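Local coordinates for histidine triad protein (Bacillus subtilis, PDB 1Y23), which belongs to the histidine triad (HIT) family and probably acts as a nucleotide hydrolase or transferase, at residues B[81-87]-B[103-109]; B[45-51]-B[96-102]. All blocks are in the same frame, centred on the assembly; numbering follows the deposited sequence.

Interaction 1. Residues B[81-87]-B[103-109]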
# COMPACT_ATOMS: atom_id res chain seq x y z
N PRO B 81 16.34 3.57 7.77
CA PRO B 81 15.49 2.91 8.77
C PRO B 81 15.72 1.40 8.77
O PRO B 81 16.38 0.86 7.87
CB PRO B 81 14.08 3.27 8.30
CG PRO B 81 14.24 3.29 6.81
CD PRO B 81 15.52 4.09 6.66
N ILE B 82 15.17 0.71 9.76
CA ILE B 82 15.31 -0.74 9.87
C ILE B 82 14.18 -1.44 9.11
O ILE B 82 14.20 -2.65 8.92
CB ILE B 82 15.28 -1.19 11.35
CG1 ILE B 82 13.95 -0.81 12.00
CG2 ILE B 82 16.43 -0.53 12.10
CD1 ILE B 82 13.80 -1.30 13.43
N GLY B 83 13.19 -0.66 8.70
CA GLY B 83 12.05 -1.18 7.96
C GLY B 83 11.27 -0.06 7.30
O GLY B 83 11.65 1.11 7.41
N LEU B 84 10.18 -0.40 6.61
CA LEU B 84 9.37 0.61 5.94
C LEU B 84 8.05 0.01 5.44
O LEU B 84 8.02 -1.11 4.94
CB LEU B 84 10.15 1.23 4.77
CG LEU B 84 9.40 2.27 3.92
CD1 LEU B 84 10.34 3.34 3.39
CD2 LEU B 84 8.70 1.55 2.79
N ASN B 85 6.96 0.75 5.59
CA ASN B 85 5.66 0.26 5.12
C ASN B 85 5.01 1.27 4.20
O ASN B 85 5.36 2.45 4.20
CB ASN B 85 4.66 0.02 6.28
CG ASN B 85 5.28 -0.64 7.49
OD1 ASN B 85 5.86 0.04 8.35
ND2 ASN B 85 5.16 -1.96 7.59
N THR B 86 4.06 0.80 3.40
CA THR B 86 3.26 1.67 2.55
C THR B 86 1.85 1.26 2.95
O THR B 86 1.55 0.07 3.08
CB THR B 86 3.50 1.48 1.00
OG1 THR B 86 3.02 0.19 0.57
CG2 THR B 86 4.98 1.62 0.67
N LEU B 87 1.01 2.26 3.17
CA LEU B 87 -0.37 2.07 3.59
C LEU B 87 -1.33 3.00 2.88
O LEU B 87 -1.09 4.20 2.76
CB LEU B 87 -0.50 2.30 5.10
CG LEU B 87 -1.90 2.23 5.71
CD1 LEU B 87 -2.44 0.81 5.63
CD2 LEU B 87 -1.85 2.70 7.16
N MET B 103 -1.14 7.55 -0.46
CA MET B 103 -0.37 6.41 0.02
C MET B 103 0.58 6.90 1.10
O MET B 103 1.25 7.92 0.91
CB MET B 103 0.44 5.81 -1.13
CG MET B 103 1.33 4.65 -0.73
SD MET B 103 0.47 3.06 -0.80
CE MET B 103 1.10 2.42 -2.35
N HIS B 104 0.61 6.22 2.24
CA HIS B 104 1.52 6.58 3.31
C HIS B 104 2.81 5.79 3.14
O HIS B 104 2.77 4.58 2.92
CB HIS B 104 0.98 6.21 4.70
CG HIS B 104 -0.22 6.99 5.13
ND1 HIS B 104 -1.51 6.55 4.91
CD2 HIS B 104 -0.32 8.15 5.81
CE1 HIS B 104 -2.35 7.41 5.45
NE2 HIS B 104 -1.66 8.39 6.01
N ILE B 105 3.94 6.47 3.23
CA ILE B 105 5.23 5.81 3.15
C ILE B 105 5.81 5.99 4.54
O ILE B 105 6.30 7.06 4.90
CB ILE B 105 6.14 6.48 2.10
CG1 ILE B 105 5.51 6.29 0.71
CG2 ILE B 105 7.53 5.87 2.16
CD1 ILE B 105 6.38 6.78 -0.43
N ILE B 106 5.75 4.93 5.34
CA ILE B 106 6.21 5.01 6.72
C ILE B 106 7.51 4.28 7.02
O ILE B 106 7.57 3.06 7.01
CB ILE B 106 5.11 4.50 7.67
CG1 ILE B 106 3.80 5.26 7.39
CG2 ILE B 106 5.54 4.70 9.11
CD1 ILE B 106 2.56 4.60 7.96
N PRO B 107 8.58 5.04 7.27
CA PRO B 107 9.87 4.43 7.58
C PRO B 107 9.77 3.91 9.01
O PRO B 107 9.05 4.49 9.84
CB PRO B 107 10.85 5.59 7.44
CG PRO B 107 10.03 6.76 7.89
CD PRO B 107 8.70 6.51 7.21
N ARG B 108 10.45 2.81 9.30
CA ARG B 108 10.41 2.21 10.64
C ARG B 108 11.79 2.28 11.30
O ARG B 108 12.81 2.05 10.65
CB ARG B 108 9.93 0.76 10.56
CG ARG B 108 8.50 0.61 10.06
CD ARG B 108 7.50 1.29 11.02
NE ARG B 108 7.26 0.51 12.24
CZ ARG B 108 6.61 -0.65 12.27
NH1 ARG B 108 6.43 -1.28 13.42
NH2 ARG B 108 6.12 -1.18 11.16
N TYR B 109 11.81 2.60 12.58
CA TYR B 109 13.06 2.70 13.32
C TYR B 109 13.09 1.81 14.57
O TYR B 109 14.11 1.69 15.24
CB TYR B 109 13.32 4.16 13.72
CG TYR B 109 13.32 5.12 12.55
CD1 TYR B 109 12.22 5.94 12.29
CD2 TYR B 109 14.43 5.22 11.70
CE1 TYR B 109 12.23 6.84 11.22
CE2 TYR B 109 14.44 6.11 10.63
CZ TYR B 109 13.34 6.92 10.39
OH TYR B 109 13.36 7.81 9.35
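Two neighbouring strands, 83-87 and 103-108, pair at one edge of the chain's five-stranded antiparallel sheet, where 83-90 is an outermost strand, with their axes 4.2 Å apart at closest approach and their directions 161° apart. Gly83 with Arg108, Asn85 with Ile106 and Leu87 with His104 form the hydrogen-bonded pairs. Asn85 N to Ile106 O and Ile106 N to Asn85 O both measure 2.8 Å, and His104 N to Leu87 O is 2.7 Å. The Leu87 carbonyl also accepts a bond from the imidazole, His104 ND1 to Leu87 O at 3.2 Å, which ties this ring to the strand beside it. At the other end the ladder is distorted by a classic beta bulge: Ile82 and Gly83 both face Arg108, with Ile82 N to Arg108 O at 2.9 Å and a weak bond from Gly83 N to Arg108 O at 3.4 Å. The Arg108 side chain folds back over the sheet so that Arg108 NH2 meets Asn85 OD1 at 3.1 Å, while its NE forms a salt bridge with Asp113; Asn85 ND2 bonds to Ala94 O of the second subunit. Ile105 and Pro107 pack under helix 67-79, on the face shared with Leu84 and Thr86; Asn85, Leu87, Ile106 and Arg108 lie against Phe115 on the other. Strand 42-46 flanks 103-108, and residues 84-87 pair antiparallel with a strand of the second subunit, continuing the sheet across the dimer.

Interaction 2. Residues B[45-51]-B[96-102]. With ZN (zinc ion), chain G.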
# COMPACT_ATOMS: atom_id res chain seq x y z
N ILE B 45 0.49 11.36 -3.40
CA ILE B 45 -0.83 11.45 -4.00
C ILE B 45 -0.76 11.88 -5.46
O ILE B 45 0.22 12.46 -5.90
CB ILE B 45 -1.71 12.48 -3.23
CG1 ILE B 45 -1.34 13.91 -3.63
CG2 ILE B 45 -1.47 12.34 -1.72
CD1 ILE B 45 -2.23 14.98 -3.03
N PRO B 46 -1.80 11.54 -6.24
CA PRO B 46 -1.85 11.91 -7.66
C PRO B 46 -2.48 13.30 -7.68
O PRO B 46 -3.27 13.62 -6.80
CB PRO B 46 -2.78 10.86 -8.25
CG PRO B 46 -3.76 10.67 -7.14
CD PRO B 46 -2.86 10.57 -5.93
N LYS B 47 -2.14 14.13 -8.66
CA LYS B 47 -2.72 15.46 -8.72
C LYS B 47 -4.18 15.36 -9.13
O LYS B 47 -5.00 16.19 -8.73
CB LYS B 47 -1.94 16.33 -9.71
CG LYS B 47 -0.47 16.58 -9.30
CD LYS B 47 0.21 17.63 -10.19
CE LYS B 47 1.65 17.90 -9.77
NZ LYS B 47 2.28 18.98 -10.59
N THR B 48 -4.52 14.35 -9.92
CA THR B 48 -5.91 14.16 -10.33
C THR B 48 -6.71 13.84 -9.07
O THR B 48 -6.27 13.06 -8.24
CB THR B 48 -6.04 12.97 -11.31
OG1 THR B 48 -5.20 13.20 -12.45
CG2 THR B 48 -7.48 12.81 -11.76
N HIS B 49 -7.88 14.45 -8.91
CA HIS B 49 -8.68 14.17 -7.72
C HIS B 49 -9.38 12.83 -7.85
O HIS B 49 -10.43 12.71 -8.47
CB HIS B 49 -9.71 15.28 -7.47
CG HIS B 49 -10.52 15.09 -6.21
ND1 HIS B 49 -9.96 15.09 -4.95
CD2 HIS B 49 -11.85 14.91 -6.03
CE1 HIS B 49 -10.91 14.92 -4.05
NE2 HIS B 49 -12.06 14.81 -4.67
N ILE B 50 -8.75 11.80 -7.29
CA ILE B 50 -9.30 10.46 -7.29
C ILE B 50 -9.62 10.19 -5.81
O ILE B 50 -8.75 10.29 -4.96
CB ILE B 50 -8.26 9.45 -7.85
CG1 ILE B 50 -8.75 8.02 -7.69
CG2 ILE B 50 -6.93 9.61 -7.14
CD1 ILE B 50 -7.76 7.00 -8.21
N GLU B 51 -10.88 9.87 -5.52
CA GLU B 51 -11.32 9.62 -4.14
C GLU B 51 -10.63 8.48 -3.44
O GLU B 51 -10.19 8.60 -2.30
CB GLU B 51 -12.82 9.32 -4.07
CG GLU B 51 -13.77 10.49 -4.13
CD GLU B 51 -15.19 10.09 -3.74
OE1 GLU B 51 -16.12 10.91 -3.93
OE2 GLU B 51 -15.38 8.96 -3.23
N GLN B 96 -9.52 6.31 6.40
CA GLN B 96 -9.37 7.43 5.47
C GLN B 96 -10.18 8.65 5.92
O GLN B 96 -11.41 8.60 5.97
CB GLN B 96 -9.79 7.02 4.05
CG GLN B 96 -9.73 8.18 3.07
CD GLN B 96 -9.98 7.78 1.63
OE1 GLN B 96 -10.84 6.94 1.33
NE2 GLN B 96 -9.24 8.40 0.71
N SER B 97 -9.48 9.74 6.25
CA SER B 97 -10.14 10.99 6.69
C SER B 97 -10.30 11.99 5.55
O SER B 97 -11.22 12.81 5.57
CB SER B 97 -9.33 11.66 7.81
OG SER B 97 -8.47 12.64 7.27
N VAL B 98 -9.41 11.96 4.57
CA VAL B 98 -9.51 12.87 3.42
C VAL B 98 -9.89 12.03 2.21
O VAL B 98 -9.22 11.05 1.89
CB VAL B 98 -8.17 13.60 3.14
CG1 VAL B 98 -8.29 14.45 1.88
CG2 VAL B 98 -7.79 14.48 4.32
N PHE B 99 -10.97 12.40 1.53
CA PHE B 99 -11.40 11.63 0.37
C PHE B 99 -10.67 11.90 -0.95
O PHE B 99 -11.29 12.18 -1.98
CB PHE B 99 -12.92 11.75 0.17
CG PHE B 99 -13.74 11.07 1.24
CD1 PHE B 99 -13.26 9.94 1.91
CD2 PHE B 99 -15.02 11.53 1.55
CE1 PHE B 99 -14.02 9.28 2.88
CE2 PHE B 99 -15.81 10.89 2.52
CZ PHE B 99 -15.30 9.75 3.18
N HIS B 100 -9.35 11.81 -0.89
CA HIS B 100 -8.48 11.99 -2.06
C HIS B 100 -7.44 10.90 -1.86
O HIS B 100 -6.78 10.85 -0.82
CB HIS B 100 -7.83 13.39 -2.05
CG HIS B 100 -7.04 13.70 -3.29
ND1 HIS B 100 -6.89 14.99 -3.78
CD2 HIS B 100 -6.32 12.91 -4.12
CE1 HIS B 100 -6.12 14.97 -4.85
NE2 HIS B 100 -5.76 13.72 -5.08
N TYR B 101 -7.30 10.01 -2.84
CA TYR B 101 -6.36 8.90 -2.74
C TYR B 101 -4.97 9.34 -2.31
O TYR B 101 -4.42 10.29 -2.85
CB TYR B 101 -6.25 8.14 -4.07
CG TYR B 101 -5.30 6.95 -4.02
CD1 TYR B 101 -5.74 5.69 -3.58
CD2 TYR B 101 -3.95 7.10 -4.33
CE1 TYR B 101 -4.85 4.62 -3.45
CE2 TYR B 101 -3.05 6.04 -4.21
CZ TYR B 101 -3.51 4.80 -3.76
OH TYR B 101 -2.62 3.75 -3.61
N HIS B 102 -4.42 8.64 -1.32
CA HIS B 102 -3.08 8.91 -0.83
C HIS B 102 -2.45 7.65 -0.28
O HIS B 102 -3.12 6.80 0.29
CB HIS B 102 -3.08 10.03 0.23
CG HIS B 102 -4.06 9.82 1.35
ND1 HIS B 102 -5.42 9.95 1.18
CD2 HIS B 102 -3.88 9.53 2.66
CE1 HIS B 102 -6.03 9.76 2.33
NE2 HIS B 102 -5.12 9.50 3.25
ZN ZN G . -8.58 16.26 -3.75
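His100, the residue most deeply covered here, lies with its imidazole inside the turn formed by residues 45-51. His100 NE2 donates a hydrogen bond to Pro46 O at 3.0 Å, which leaves the other ring nitrogen for the metal: His100 ND1 binds zinc at 2.1 Å and His49 ND1 binds it at 2.2 Å. The two ND1 atoms are 3.3 Å apart because they share the ion, and the rings meet offset edge-to-face, the edge of His49 toward the face of His100 with planes at 87°. His49 CA makes a CH-pi contact over one face of the His100 ring, and Ile45 CD1 lies over the opposite face.

Tyr101 follows with a short, straight backbone bond from Tyr101 N to Ile50 O of 2.6 Å. Its side chain packs on Ile50, with Ile50 CG2 3.5 Å from Tyr101 CB, and continues toward Phe56 and Tyr64. Glu51 is held chiefly by its main chain, though Glu51 CG also comes within 3.7 Å of Phe99 O: Gln96 NE2 bonds to Glu51 O at 3.2 Å, while Gln96 OE1 accepts a hydrogen bond from Gly91 N, and Glu51 CA approaches Phe99 O at 3.3 Å, where Phe99 centres an inverse gamma turn.

Within 96-102, His102 ND1 donates to His100 O at 2.6 Å, fixing the imidazole of the presumed nucleophile. Cys7 and Cys10 complete the metal shell, giving the Cys2His2 zinc site found in some HIT proteins, in which the first histidine of the His-x-His-x-His motif is also a zinc ligand.

In the fold
The segments of the two contacts alternate along the chain, and 96-102 runs directly into 103-109, so the histidine triad is divided between them: His100 and His102 belong to interaction 2, His104 to interaction 1. Their centres lie about 19 Å apart, on opposite sides of the chain's centre, yet both reach the same sheet through the neighbouring strands 42-46 and 103-108. The imidazoles of His102 and His104 meet at the junction, with His102 NE2 4.6 Å from His104 NE2. The zinc ion is 10.3 Å from His102 NE2, consistent with a structural role for the metal beside the presumed catalytic pocket, while interaction 1 carries the sheet toward the second subunit.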